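Local coordinates for protein gigastasin (Haementeria ghilianii, PDB 5UBM) that probably inhibits serine proteases of the blood, as a disulfide-rich leech protein of the antistasin family, at residues S31-C36 and C66-C71. Residues are numbered along the deposited sequence; the frame is centred on the assembly and turned at random.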
ATOM      1  N   SER C  31      13.423  18.993 -25.388  1.00 71.26           N
ATOM      2  CA  SER C  31      12.071  19.508 -25.221  1.00 68.18           C
ATOM      3  C   SER C  31      11.059  18.558 -25.837  1.00 67.32           C
ATOM      4  O   SER C  31      11.313  17.979 -26.892  1.00 70.92           O
ATOM      5  CB  SER C  31      11.942  20.894 -25.850  1.00 72.40           C
ATOM      6  OG  SER C  31      10.618  21.385 -25.728  1.00 74.50           O
ATOM      7  N   TRP C  32       9.913  18.398 -25.179  1.00 63.57           N
ATOM      8  CA  TRP C  32       8.868  17.518 -25.694  1.00 61.94           C
ATOM      9  C   TRP C  32       8.061  18.205 -26.790  1.00 63.36           C
ATOM     10  O   TRP C  32       7.191  17.593 -27.408  1.00 62.88           O
ATOM     11  CB  TRP C  32       7.944  17.052 -24.567  1.00 58.21           C
ATOM     12  CG  TRP C  32       8.618  16.132 -23.596  1.00 59.32           C
ATOM     13  CD1 TRP C  32       8.932  16.400 -22.294  1.00 58.57           C
ATOM     14  CD2 TRP C  32       9.086  14.806 -23.859  1.00 55.07           C
ATOM     15  NE1 TRP C  32       9.561  15.317 -21.729  1.00 56.59           N
ATOM     16  CE2 TRP C  32       9.666  14.325 -22.668  1.00 57.98           C
ATOM     17  CE3 TRP C  32       9.069  13.975 -24.982  1.00 55.88           C
ATOM     18  CZ2 TRP C  32      10.222  13.048 -22.568  1.00 55.68           C
ATOM     19  CZ3 TRP C  32       9.622  12.710 -24.883  1.00 55.09           C
ATOM     20  CH2 TRP C  32      10.187  12.258 -23.683  1.00 53.70           C
ATOM     21  N   ASP C  33       8.361  19.477 -27.030  1.00 66.98           N
ATOM     22  CA  ASP C  33       7.756  20.213 -28.134  1.00 71.70           C
ATOM     23  C   ASP C  33       8.473  19.913 -29.448  1.00 72.52           C
ATOM     24  O   ASP C  33       8.129  20.471 -30.485  1.00 73.33           O
ATOM     25  CB  ASP C  33       7.783  21.715 -27.856  1.00 76.76           C
ATOM     26  CG  ASP C  33       7.022  22.087 -26.603  1.00 78.66           C
ATOM     27  OD1 ASP C  33       5.966  21.469 -26.345  1.00 77.85           O
ATOM     28  OD2 ASP C  33       7.481  22.995 -25.877  1.00 79.62           O
ATOM     29  N   LEU C  34       9.471  19.033 -29.391  1.00 73.86           N
ATOM     30  CA  LEU C  34      10.288  18.703 -30.554  1.00 77.80           C
ATOM     31  C   LEU C  34      10.290  17.199 -30.843  1.00 80.10           C
ATOM     32  O   LEU C  34       9.979  16.390 -29.969  1.00 78.48           O
ATOM     33  CB  LEU C  34      11.727  19.200 -30.355  1.00 80.04           C
ATOM     34  CG  LEU C  34      12.043  20.689 -30.554  1.00 83.81           C
ATOM     35  CD1 LEU C  34      11.486  21.551 -29.433  1.00 83.89           C
ATOM     36  CD2 LEU C  34      13.542  20.906 -30.683  1.00 86.60           C
ATOM     37  N   LYS C  35      10.647  16.831 -32.072  1.00 84.86           N
ATOM     38  CA  LYS C  35      10.704  15.428 -32.477  1.00 85.98           C
ATOM     39  C   LYS C  35      11.811  15.205 -33.503  1.00 91.75           C
ATOM     40  O   LYS C  35      11.958  15.987 -34.437  1.00 95.43           O
ATOM     41  CB  LYS C  35       9.364  14.983 -33.040  1.00 84.78           C
ATOM     42  N   CYS C  36      12.579  14.133 -33.338  1.00105.55           N
ATOM     43  CA  CYS C  36      13.738  13.894 -34.197  1.00109.52           C
ATOM     44  C   CYS C  36      13.386  13.109 -35.464  1.00114.52           C
ATOM     45  O   CYS C  36      12.365  12.424 -35.515  1.00117.03           O
ATOM     46  CB  CYS C  36      14.827  13.157 -33.416  1.00107.56           C
ATOM     47  SG  CYS C  36      16.385  13.014 -34.305  1.00196.08           S
ATOM     48  N   CYS C  66       8.834  26.999 -31.772  1.00 95.82           N
ATOM     49  CA  CYS C  66       7.911  25.884 -31.949  1.00 95.34           C
ATOM     50  C   CYS C  66       6.670  26.098 -31.098  1.00 91.81           C
ATOM     51  O   CYS C  66       6.759  26.603 -29.981  1.00 86.93           O
ATOM     52  CB  CYS C  66       8.576  24.559 -31.579  1.00 95.81           C
ATOM     53  SG  CYS C  66      10.193  24.294 -32.327  1.00159.83           S
ATOM     54  N   ARG C  67       5.515  25.706 -31.624  1.00 94.97           N
ATOM     55  CA  ARG C  67       4.259  25.887 -30.907  1.00 94.25           C
ATOM     56  C   ARG C  67       4.163  24.979 -29.683  1.00 89.29           C
ATOM     57  O   ARG C  67       4.236  23.753 -29.796  1.00 87.26           O
ATOM     58  CB  ARG C  67       3.070  25.628 -31.832  1.00 98.23           C
ATOM     59  CG  ARG C  67       1.742  26.078 -31.251  1.00 99.00           C
ATOM     60  CD  ARG C  67       0.566  25.494 -32.013  1.00101.68           C
ATOM     61  NE  ARG C  67       0.449  24.055 -31.803  1.00100.59           N
ATOM     62  CZ  ARG C  67      -0.559  23.314 -32.252  1.00102.95           C
ATOM     63  NH1 ARG C  67      -1.543  23.879 -32.939  1.00107.05           N
ATOM     64  NH2 ARG C  67      -0.584  22.010 -32.015  1.00101.33           N
ATOM     65  N   LYS C  68       4.003  25.589 -28.513  1.00 86.26           N
ATOM     66  CA  LYS C  68       3.754  24.840 -27.288  1.00 80.81           C
ATOM     67  C   LYS C  68       2.270  24.530 -27.161  1.00 80.24           C
ATOM     68  O   LYS C  68       1.445  25.085 -27.890  1.00 83.19           O
ATOM     69  CB  LYS C  68       4.227  25.623 -26.062  1.00 77.63           C
ATOM     70  CG  LYS C  68       5.698  25.976 -26.064  1.00 80.79           C
ATOM     71  CD  LYS C  68       6.045  26.841 -24.862  1.00 81.36           C
ATOM     72  CE  LYS C  68       7.498  27.282 -24.902  1.00 85.70           C
ATOM     73  NZ  LYS C  68       7.823  28.261 -23.829  1.00 86.13           N
ATOM     74  N   CYS C  69       1.925  23.640 -26.237  1.00 76.85           N
ATOM     75  CA  CYS C  69       0.524  23.421 -25.909  1.00 73.34           C
ATOM     76  C   CYS C  69       0.200  24.176 -24.627  1.00 68.22           C
ATOM     77  O   CYS C  69      -0.217  23.595 -23.622  1.00 65.40           O
ATOM     78  CB  CYS C  69       0.214  21.930 -25.782  1.00 69.77           C
ATOM     79  SG  CYS C  69      -0.121  21.143 -27.381  1.00 77.94           S
ATOM     80  N   LEU C  70       0.416  25.486 -24.685  1.00 66.11           N
ATOM     81  CA  LEU C  70       0.195  26.386 -23.565  1.00 66.24           C
ATOM     82  C   LEU C  70      -0.133  27.766 -24.106  1.00 69.65           C
ATOM     83  O   LEU C  70       0.567  28.272 -24.982  1.00 76.60           O
ATOM     84  CB  LEU C  70       1.425  26.447 -22.660  1.00 68.72           C
ATOM     85  CG  LEU C  70       1.319  27.343 -21.425  1.00 70.15           C
ATOM     86  CD1 LEU C  70       0.271  26.807 -20.460  1.00 67.16           C
ATOM     87  CD2 LEU C  70       2.672  27.479 -20.737  1.00 69.44           C
ATOM     88  N   CYS C  71      -1.194  28.374 -23.587  1.00 67.76           N
ATOM     89  CA  CYS C  71      -1.679  29.646 -24.125  1.00 71.44           C
ATOM     90  C   CYS C  71      -0.933  30.851 -23.548  1.00 71.06           C
ATOM     91  O   CYS C  71      -0.358  30.776 -22.462  1.00 69.42           O
ATOM     92  CB  CYS C  71      -3.182  29.787 -23.863  1.00 70.85           C
ATOM     93  SG  CYS C  71      -4.167  28.394 -24.464  1.00 78.08           S
TER
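D33 meets K68 where the loop leading into strand 34-35 faces the short strand 67-68. The CB of D33 is directed at the 66-71 segment, and chi1 of -60° sets CG beside the backbone N, anti to the carbonyl carbon. From there CG lies 4.1 Å from CG of K68. At the tip the two oxygens part: OD1 comes to 4.1 Å from CA of K68, while OD2 makes the closest approach, 3.5 Å from CG of K68. The lysine chain continues extended past CG and carries its amino group away, leaving NZ 5.7 Å from OD2 of D33; the separation excludes a salt bridge, though the opposite charges probably still attract weakly. An alanine in place of D33 would take away the carboxylate, probably leaving CG of K68 without this neighbour and the ammonium group without the nearby opposite charge. The D33 backbone is held within its own loop by two turns, and it also bonds to the backbone of R46. In the ST turn, N of D33 donates to OG of S31 at 3.2 Å, nearly straight at 161°. The type I beta turn from S31 to L34 is closed by L34 N to S31 O at 3.3 Å. The segment 66-71 belongs to an antistasin-like unit, in which little regular secondary structure is tied together by disulfides: C66 with C45, C69 with C50 and C71 with C54. Apolar contact comes from L34, whose CD1 rests 4.2 Å from SG of C66 and so against the C45-C66 bridge. The weakly bonded strand 34-35 pairs antiparallel with strand 44-45, whose C45 is the other half of that bridge.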